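Local coordinates for putative peptide ABC-transport system periplasmic peptide-binding protein (Campylobacter jejuni, PDB 4OEV), which binds nickel(II) outside the cytoplasm as the solute-binding component of an ABC-type importer, at residues G36-R39 and S45-P48; D69-H74 and H181-K186; K273-D278 and R344-G349. All coordinates share one frame; numbering follows the deposited sequence.

Contact 1: G36-R39 and S45-P48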
loop_
_atom_site.group_PDB
_atom_site.type_symbol
_atom_site.label_atom_id
_atom_site.label_comp_id
_atom_site.label_asym_id
_atom_site.label_seq_id
_atom_site.Cartn_x
_atom_site.Cartn_y
_atom_site.Cartn_z
ATOM N N GLY A 36 10.047 -13.422 -6.204
ATOM C CA GLY A 36 11.246 -12.669 -5.913
ATOM C C GLY A 36 12.290 -13.533 -5.246
ATOM O O GLY A 36 12.086 -14.749 -5.058
ATOM N N LEU A 37 13.423 -12.913 -4.923
ATOM C CA LEU A 37 14.505 -13.586 -4.231
ATOM C C LEU A 37 14.110 -13.973 -2.827
ATOM O O LEU A 37 14.599 -14.976 -2.297
ATOM C CB LEU A 37 15.756 -12.702 -4.183
ATOM C CG LEU A 37 16.287 -12.319 -5.550
ATOM C CD1 LEU A 37 17.593 -11.496 -5.426
ATOM C CD2 LEU A 37 16.500 -13.613 -6.382
ATOM N N THR A 38 13.264 -13.147 -2.209
ATOM C CA THR A 38 12.803 -13.422 -0.869
ATOM C C THR A 38 11.277 -13.440 -0.823
ATOM O O THR A 38 10.600 -13.018 -1.768
ATOM C CB THR A 38 13.337 -12.388 0.138
ATOM O OG1 THR A 38 12.856 -11.091 -0.198
ATOM C CG2 THR A 38 14.876 -12.329 0.128
ATOM N N ARG A 39 10.742 -13.926 0.286
ATOM C CA ARG A 39 9.276 -13.979 0.477
ATOM C C ARG A 39 8.987 -13.883 1.976
ATOM O O ARG A 39 9.926 -13.859 2.775
ATOM C CB ARG A 39 8.707 -15.270 -0.116
ATOM C CG ARG A 39 9.107 -16.504 0.698
ATOM C CD ARG A 39 8.666 -17.789 0.057
ATOM N NE ARG A 39 9.391 -18.888 0.682
ATOM C CZ ARG A 39 9.003 -19.541 1.782
ATOM N NH1 ARG A 39 9.773 -20.520 2.262
ATOM N NH2 ARG A 39 7.839 -19.257 2.384
ATOM N N SER A 45 7.721 -13.330 8.409
ATOM C CA SER A 45 9.166 -13.602 8.515
ATOM C C SER A 45 9.771 -13.664 7.143
ATOM O O SER A 45 9.191 -14.286 6.263
ATOM C CB SER A 45 9.417 -14.932 9.225
ATOM O OG SER A 45 8.938 -14.876 10.554
ATOM N N LEU A 46 10.949 -13.048 6.956
ATOM C CA LEU A 46 11.652 -13.138 5.703
ATOM C C LEU A 46 12.151 -14.568 5.498
ATOM O O LEU A 46 12.746 -15.150 6.420
ATOM C CB LEU A 46 12.838 -12.158 5.681
ATOM C CG LEU A 46 13.646 -11.945 4.414
ATOM C CD1 LEU A 46 12.932 -11.138 3.368
ATOM C CD2 LEU A 46 14.931 -11.229 4.791
ATOM N N LYS A 47 11.881 -15.136 4.319
ATOM C CA LYS A 47 12.300 -16.502 3.988
ATOM C C LYS A 47 12.875 -16.531 2.597
ATOM O O LYS A 47 12.495 -15.723 1.755
ATOM C CB LYS A 47 11.141 -17.502 4.047
ATOM C CG LYS A 47 10.517 -17.698 5.410
ATOM C CD LYS A 47 11.473 -18.335 6.404
ATOM C CE LYS A 47 10.730 -18.673 7.698
ATOM N NZ LYS A 47 11.638 -19.203 8.756
ATOM N N PRO A 48 13.758 -17.517 2.325
ATOM C CA PRO A 48 14.312 -17.660 0.973
ATOM C C PRO A 48 13.223 -17.966 -0.041
ATOM O O PRO A 48 12.245 -18.673 0.287
ATOM C CB PRO A 48 15.286 -18.835 1.103
ATOM C CG PRO A 48 15.556 -18.956 2.548
ATOM C CD PRO A 48 14.377 -18.427 3.295
HETATM O O HOH W 1 11.885 -21.744 0.719
#
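The guanidinium group of Arg39 lies with one face against Lys47, whose CB sits over the centre of the plane, 3.7 Å from Arg39 CZ. At its edge stands the carbonyl of Pro48: Arg39 NE donates to Pro48 O at 2.9 Å, a bent bond (139° at the hydrogen), with the oxygen 26° out of the guanidinium plane. A water closes a second route between the same two groups, accepting from Arg39 NH1 and donating to Pro48 O. With Arg39 CG turned between the backbone N and the carbonyl carbon (chi1 70°), the chain, extended from there to NE, brings the guanidinium over Lys47 and beside the Pro48 carbonyl on the neighbouring strand. The Lys47 side chain, bent at chi2, leads its amine away from this like charge.

Strands 38-40 and 46-48 form a two-stranded antiparallel beta hairpin. Arg39 and Lys47 are a hydrogen-bonded pair, with Arg39 N bonded to Lys47 O at 2.9 Å and Lys47 N to Arg39 O at 2.8 Å, and their side chains share one face of the sheet. Thr38 and Pro48 form the adjacent non-hydrogen-bonded pair. On the side of the hairpin away from the arginine, Leu46 sets its CD1 methyl against Thr38, and Leu46 CD1 to Thr38 CB, at 3.5 Å, is tighter than ordinary van der Waals packing. Thr38 OG1 is hydrogen-bonded to Leu130 O, and Leu46 also touches Leu130 of helix 129-132, while Trp54 of strand 51-56 packs against Thr38, Leu46 and Pro48.

Contact 2: D69-H74 and H181-K186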
loop_
_atom_site.group_PDB
_atom_site.type_symbol
_atom_site.label_atom_id
_atom_site.label_comp_id
_atom_site.label_asym_id
_atom_site.label_seq_id
_atom_site.Cartn_x
_atom_site.Cartn_y
_atom_site.Cartn_z
ATOM N N ASP A 69 19.069 -23.354 -8.382
ATOM C CA ASP A 69 19.411 -23.634 -9.776
ATOM C C ASP A 69 18.280 -24.375 -10.477
ATOM O O ASP A 69 18.320 -24.594 -11.686
ATOM C CB ASP A 69 20.740 -24.394 -9.903
ATOM C CG ASP A 69 20.802 -25.667 -9.075
ATOM O OD1 ASP A 69 19.778 -26.136 -8.546
ATOM O OD2 ASP A 69 21.916 -26.226 -8.986
ATOM N N ASP A 70 17.216 -24.650 -9.734
ATOM C CA ASP A 70 16.142 -25.509 -10.237
ATOM C C ASP A 70 14.865 -24.769 -10.642
ATOM O O ASP A 70 13.783 -25.353 -10.664
ATOM C CB ASP A 70 15.796 -26.566 -9.180
ATOM C CG ASP A 70 15.213 -25.966 -7.922
ATOM O OD1 ASP A 70 15.354 -24.735 -7.701
ATOM O OD2 ASP A 70 14.592 -26.737 -7.148
ATOM N N VAL A 71 14.977 -23.478 -10.963
ATOM C CA VAL A 71 13.789 -22.703 -11.304
ATOM C C VAL A 71 13.605 -22.491 -12.804
ATOM O O VAL A 71 14.556 -22.187 -13.516
ATOM C CB VAL A 71 13.826 -21.328 -10.600
ATOM C CG1 VAL A 71 12.651 -20.458 -11.047
ATOM C CG2 VAL A 71 13.887 -21.518 -9.076
ATOM N N LEU A 72 12.388 -22.698 -13.281
ATOM C CA LEU A 72 12.023 -22.342 -14.646
ATOM C C LEU A 72 11.076 -21.125 -14.674
ATOM O O LEU A 72 10.207 -21.005 -13.819
ATOM C CB LEU A 72 11.326 -23.496 -15.346
ATOM C CG LEU A 72 12.142 -24.599 -16.029
ATOM C CD1 LEU A 72 13.634 -24.530 -15.646
ATOM C CD2 LEU A 72 11.492 -25.933 -15.730
ATOM N N TRP A 73 11.278 -20.255 -15.670
ATOM C CA TRP A 73 10.292 -19.276 -16.125
ATOM C C TRP A 73 9.120 -20.036 -16.743
ATOM O O TRP A 73 9.265 -21.181 -17.110
ATOM C CB TRP A 73 10.883 -18.332 -17.175
ATOM C CG TRP A 73 11.974 -17.432 -16.684
ATOM C CD1 TRP A 73 13.327 -17.564 -16.898
ATOM C CD2 TRP A 73 11.803 -16.253 -15.900
ATOM N NE1 TRP A 73 14.002 -16.529 -16.289
ATOM C CE2 TRP A 73 13.092 -15.711 -15.670
ATOM C CE3 TRP A 73 10.679 -15.604 -15.360
ATOM C CZ2 TRP A 73 13.290 -14.542 -14.932
ATOM C CZ3 TRP A 73 10.874 -14.430 -14.624
ATOM C CH2 TRP A 73 12.154 -13.921 -14.397
ATOM N N HIS A 74 7.976 -19.385 -16.906
ATOM C CA HIS A 74 6.789 -20.029 -17.443
ATOM C C HIS A 74 6.947 -20.505 -18.890
ATOM O O HIS A 74 6.122 -21.290 -19.360
ATOM C CB HIS A 74 5.591 -19.086 -17.312
ATOM C CG HIS A 74 5.237 -18.788 -15.892
ATOM N ND1 HIS A 74 4.502 -17.679 -15.506
ATOM C CD2 HIS A 74 5.531 -19.462 -14.752
ATOM C CE1 HIS A 74 4.371 -17.682 -14.194
ATOM N NE2 HIS A 74 4.979 -18.754 -13.712
ATOM N N HIS A 181 5.192 -26.543 -13.036
ATOM C CA HIS A 181 6.587 -26.639 -12.629
ATOM C C HIS A 181 6.968 -25.510 -11.688
ATOM O O HIS A 181 7.914 -24.769 -11.956
ATOM C CB HIS A 181 7.516 -26.630 -13.851
ATOM C CG HIS A 181 7.159 -27.656 -14.886
ATOM N ND1 HIS A 181 6.714 -27.321 -16.147
ATOM C CD2 HIS A 181 7.174 -29.012 -14.841
ATOM C CE1 HIS A 181 6.470 -28.426 -16.834
ATOM N NE2 HIS A 181 6.745 -29.465 -16.066
ATOM N N PHE A 182 6.227 -25.372 -10.591
ATOM C CA PHE A 182 6.483 -24.321 -9.608
ATOM C C PHE A 182 7.426 -24.916 -8.561
ATOM O O PHE A 182 7.091 -25.866 -7.864
ATOM C CB PHE A 182 5.169 -23.811 -8.991
ATOM C CG PHE A 182 5.336 -22.647 -8.059
ATOM C CD1 PHE A 182 6.172 -21.579 -8.389
ATOM C CD2 PHE A 182 4.624 -22.588 -6.878
ATOM C CE1 PHE A 182 6.321 -20.496 -7.538
ATOM C CE2 PHE A 182 4.754 -21.512 -6.027
ATOM C CZ PHE A 182 5.616 -20.456 -6.356
ATOM N N TYR A 183 8.630 -24.370 -8.501
ATOM C CA TYR A 183 9.728 -24.912 -7.685
ATOM C C TYR A 183 9.354 -24.976 -6.191
ATOM O O TYR A 183 9.895 -25.765 -5.417
ATOM C CB TYR A 183 10.981 -24.042 -7.892
ATOM C CG TYR A 183 10.703 -22.600 -7.471
ATOM C CD1 TYR A 183 11.003 -22.144 -6.191
ATOM C CD2 TYR A 183 10.092 -21.713 -8.353
ATOM C CE1 TYR A 183 10.716 -20.825 -5.814
ATOM C CE2 TYR A 183 9.819 -20.390 -7.988
ATOM C CZ TYR A 183 10.126 -19.956 -6.723
ATOM O OH TYR A 183 9.811 -18.644 -6.378
ATOM N N LEU A 184 8.470 -24.077 -5.785
ATOM C CA LEU A 184 8.204 -23.855 -4.370
ATOM C C LEU A 184 7.259 -24.897 -3.753
ATOM O O LEU A 184 7.429 -25.287 -2.592
ATOM C CB LEU A 184 7.640 -22.451 -4.194
ATOM C CG LEU A 184 7.753 -21.844 -2.804
ATOM C CD1 LEU A 184 9.212 -21.698 -2.383
ATOM C CD2 LEU A 184 7.033 -20.499 -2.759
ATOM N N ASP A 185 6.243 -25.300 -4.524
ATOM C CA ASP A 185 5.267 -26.314 -4.123
ATOM C C ASP A 185 4.246 -26.581 -5.251
ATOM O O ASP A 185 4.223 -25.872 -6.256
ATOM C CB ASP A 185 4.540 -25.881 -2.852
ATOM C CG ASP A 185 4.306 -27.036 -1.914
ATOM O OD1 ASP A 185 4.028 -28.145 -2.418
ATOM O OD2 ASP A 185 4.421 -26.844 -0.684
ATOM N N LYS A 186 3.381 -27.573 -5.096
ATOM C CA LYS A 186 2.373 -27.782 -6.126
ATOM C C LYS A 186 1.221 -26.809 -5.896
ATOM O O LYS A 186 0.742 -26.666 -4.771
ATOM C CB LYS A 186 1.846 -29.230 -6.140
ATOM C CG LYS A 186 2.915 -30.235 -6.482
ATOM C CD LYS A 186 3.568 -29.843 -7.810
ATOM C CE LYS A 186 4.494 -30.932 -8.330
ATOM N NZ LYS A 186 3.718 -32.195 -8.357
#
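Val71 presses its two methyl groups against one face of the Tyr183 ring, and this encounter carries most of the contact. The CG2 methyl lies above the ring near its attached end, 3.7 Å from Tyr183 CG, and its line to the ring centroid (4.0 Å) is 23° off the ring normal, the geometry of a CH-pi interaction. The CG1 methyl follows the same face along one side, 3.9 Å from Tyr183 CD2. Valine and tyrosine side chains cross at a slant. Tyr183 CG is placed between its own backbone N and carbonyl carbon (chi1 60°), a rotation that sets the ring beside Val71 and carries the hydroxyl to Asp49 OD1 and Ser35 OG, both of which hydrogen-bond to it. Anchored at that end, the ring is probably restrained in its position against the valine.

On either side of this pair the packing thins. Asp70 passes its backbone O within 4.2 Å of Tyr183 CB, while its carboxylate is engaged in a salt bridge with Arg68. Beyond Val71 in the other direction, Leu72 CD2 only just meets His181 CB, at 4.5 Å. No hydrogen bond links the two segments, although Val71 is tied by backbone bonding to Phe79 in its own loop.

The contact thus joins two surface loops of the solute-binding fold by side-chain packing: the one that follows strand 62-67, an inner strand of a four-stranded antiparallel sheet, and leads to helix 81-92, and the one between strands 173-178 and 191-196 of a separate mixed sheet.

Contact 3: K273-D278 and R344-G349. With OXL (oxalate ion), chain D.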
loop_
_atom_site.group_PDB
_atom_site.type_symbol
_atom_site.label_atom_id
_atom_site.label_comp_id
_atom_site.label_asym_id
_atom_site.label_seq_id
_atom_site.Cartn_x
_atom_site.Cartn_y
_atom_site.Cartn_z
ATOM N N LYS A 273 -15.223 3.828 17.474
ATOM C CA LYS A 273 -16.254 3.188 18.262
ATOM C C LYS A 273 -17.504 2.977 17.422
ATOM O O LYS A 273 -18.045 1.869 17.365
ATOM C CB LYS A 273 -16.583 4.016 19.502
ATOM C CG LYS A 273 -17.734 3.477 20.329
ATOM C CD LYS A 273 -18.059 4.433 21.493
ATOM C CE LYS A 273 -18.466 5.834 20.974
ATOM N NZ LYS A 273 -18.360 6.975 21.950
ATOM N N ASN A 274 -17.959 4.036 16.759
ATOM C CA ASN A 274 -19.284 4.008 16.155
ATOM C C ASN A 274 -19.338 3.602 14.690
ATOM O O ASN A 274 -20.140 2.745 14.319
ATOM C CB ASN A 274 -19.951 5.360 16.366
ATOM C CG ASN A 274 -20.114 5.684 17.846
ATOM O OD1 ASN A 274 -20.574 4.837 18.627
ATOM N ND2 ASN A 274 -19.715 6.893 18.246
ATOM N N LEU A 275 -18.521 4.210 13.845
ATOM C CA LEU A 275 -18.579 3.868 12.431
ATOM C C LEU A 275 -17.948 2.509 12.133
ATOM O O LEU A 275 -18.511 1.685 11.380
ATOM C CB LEU A 275 -17.883 4.937 11.593
ATOM C CG LEU A 275 -17.754 4.663 10.102
ATOM C CD1 LEU A 275 -19.137 4.497 9.461
ATOM C CD2 LEU A 275 -16.986 5.812 9.487
ATOM N N LEU A 276 -16.808 2.268 12.767
ATOM C CA LEU A 276 -15.959 1.157 12.381
ATOM C C LEU A 276 -16.148 -0.036 13.252
ATOM O O LEU A 276 -15.486 -1.053 13.041
ATOM C CB LEU A 276 -14.501 1.567 12.407
ATOM C CG LEU A 276 -14.190 2.292 11.111
ATOM C CD1 LEU A 276 -12.916 3.061 11.246
ATOM C CD2 LEU A 276 -14.093 1.256 10.005
ATOM N N HIS A 277 -17.001 0.117 14.261
ATOM C CA HIS A 277 -17.468 -1.006 15.076
ATOM C C HIS A 277 -16.320 -1.824 15.623
ATOM O O HIS A 277 -16.374 -3.053 15.621
ATOM C CB HIS A 277 -18.397 -1.913 14.269
ATOM C CG HIS A 277 -19.519 -1.187 13.591
ATOM N ND1 HIS A 277 -20.476 -0.477 14.287
ATOM C CD2 HIS A 277 -19.852 -1.084 12.282
ATOM C CE1 HIS A 277 -21.342 0.045 13.434
ATOM N NE2 HIS A 277 -20.987 -0.311 12.211
ATOM N N ASP A 278 -15.260 -1.135 16.023
ATOM C CA ASP A 278 -14.066 -1.784 16.573
ATOM C C ASP A 278 -13.418 -2.838 15.612
ATOM O O ASP A 278 -12.801 -3.823 16.039
ATOM C CB ASP A 278 -14.421 -2.386 17.945
ATOM C CG ASP A 278 -14.838 -1.299 18.965
ATOM O OD1 ASP A 278 -14.140 -0.255 19.035
ATOM O OD2 ASP A 278 -15.870 -1.470 19.670
ATOM N N ARG A 344 -14.861 5.390 3.283
ATOM C CA ARG A 344 -14.303 6.718 3.024
ATOM C C ARG A 344 -15.400 7.753 2.859
ATOM O O ARG A 344 -15.256 8.888 3.345
ATOM C CB ARG A 344 -13.392 6.687 1.788
ATOM C CG ARG A 344 -12.372 5.574 1.840
ATOM C CD ARG A 344 -11.231 5.860 0.883
ATOM N NE ARG A 344 -10.354 4.719 0.577
ATOM C CZ ARG A 344 -9.052 4.831 0.265
ATOM N NH1 ARG A 344 -8.324 3.757 -0.057
ATOM N NH2 ARG A 344 -8.453 6.019 0.310
ATOM N N VAL A 345 -16.499 7.394 2.187
ATOM C CA VAL A 345 -17.645 8.289 2.092
ATOM C C VAL A 345 -18.167 8.647 3.483
ATOM O O VAL A 345 -18.443 9.838 3.764
ATOM C CB VAL A 345 -18.814 7.673 1.280
ATOM C CG1 VAL A 345 -20.081 8.542 1.424
ATOM C CG2 VAL A 345 -18.391 7.462 -0.183
ATOM N N SER A 346 -18.310 7.637 4.347
ATOM C CA SER A 346 -18.791 7.875 5.712
ATOM C C SER A 346 -17.837 8.783 6.461
ATOM O O SER A 346 -18.244 9.708 7.143
ATOM C CB SER A 346 -18.967 6.565 6.475
ATOM O OG SER A 346 -20.128 5.884 6.015
ATOM N N LEU A 347 -16.546 8.500 6.343
ATOM C CA LEU A 347 -15.553 9.345 6.975
ATOM C C LEU A 347 -15.540 10.799 6.498
ATOM O O LEU A 347 -15.369 11.695 7.327
ATOM C CB LEU A 347 -14.151 8.729 6.762
ATOM C CG LEU A 347 -13.889 7.492 7.618
ATOM C CD1 LEU A 347 -12.540 6.875 7.140
ATOM C CD2 LEU A 347 -13.898 7.799 9.113
ATOM N N ALA A 348 -15.705 11.042 5.189
ATOM C CA ALA A 348 -15.750 12.393 4.646
ATOM C C ALA A 348 -16.971 13.140 5.218
ATOM O O ALA A 348 -16.906 14.354 5.495
ATOM C CB ALA A 348 -15.817 12.375 3.142
ATOM N N GLY A 349 -18.073 12.421 5.357
ATOM C CA GLY A 349 -19.280 12.952 5.995
ATOM C C GLY A 349 -19.085 13.326 7.458
ATOM O O GLY A 349 -19.573 14.373 7.908
HETATM C C1 OXL D . -5.402 5.578 -1.313
HETATM C C2 OXL D . -4.086 5.726 -2.068
HETATM O O1 OXL D . -5.977 6.546 -0.656
HETATM O O2 OXL D . -3.838 6.857 -2.524
HETATM O O3 OXL D . -5.941 4.456 -1.395
HETATM O O4 OXL D . -3.343 4.718 -2.365
#
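Leu275 reaches toward Ser346 and Leu347, packing the C-terminal region of helix 268-274 and the turn that follows against helix 342-357 of this solute-binding fold. Its isobutyl end makes the tight part of the contact. With CG anti to the backbone N (chi1 175°), Leu275 puts both methyls on Ser346 CB, CD1 at 3.6 Å, and Leu275 CD2 also meets Leu347 CD2 at 3.7 Å. Leu343 and Ile350 of that helix touch it too.

The Leu347 end is buried, and Leu347 also touches Arg242 of strand 241-246. Toward solvent, Ser346 is partly exposed; its OG lies 3.8 Å from Leu275 CD1 and turns back to its own helix in a weak hydrogen bond to Pro342 O. No hydrogen bond crosses between the segments.

Arg344 leaves the helix on the side away from segment 273-278, and its guanidinium lies in the oxalate pocket, where NE pairs with Asp341 and NH2 is also bonded to Leu381 O. Two N-H groups grip one carboxylate of the ion: Arg344 NH1 donates to oxalate O3 at 2.8 Å, and Arg344 NH2 to oxalate O1, which lies in the guanidinium plane, at 2.7 Å.

How the contacts relate
From the N terminus, contact 1 closes first, a short hairpin loop with five residues between its segments. Contact 2 follows, bringing 69-74 and 181-186 together over 106 intervening residues, and contact 3 closes a later loop of 65 residues between 273-278 and 344-349. The three loops come in series, so none nests in or crosses another. Contacts 1 and 2 are neighbours, centres about 15 Å apart, and meet where Arg39 NE packs on Leu184 CD1 at 4.2 Å; together they connect the hairpin with two surface loops. Contact 3 joins the C-terminal region of helix 268-274 to helix 342-357 on the opposite side of the chain's centre, its own centre about 36 Å from that of contact 1 and 45 Å from that of contact 2.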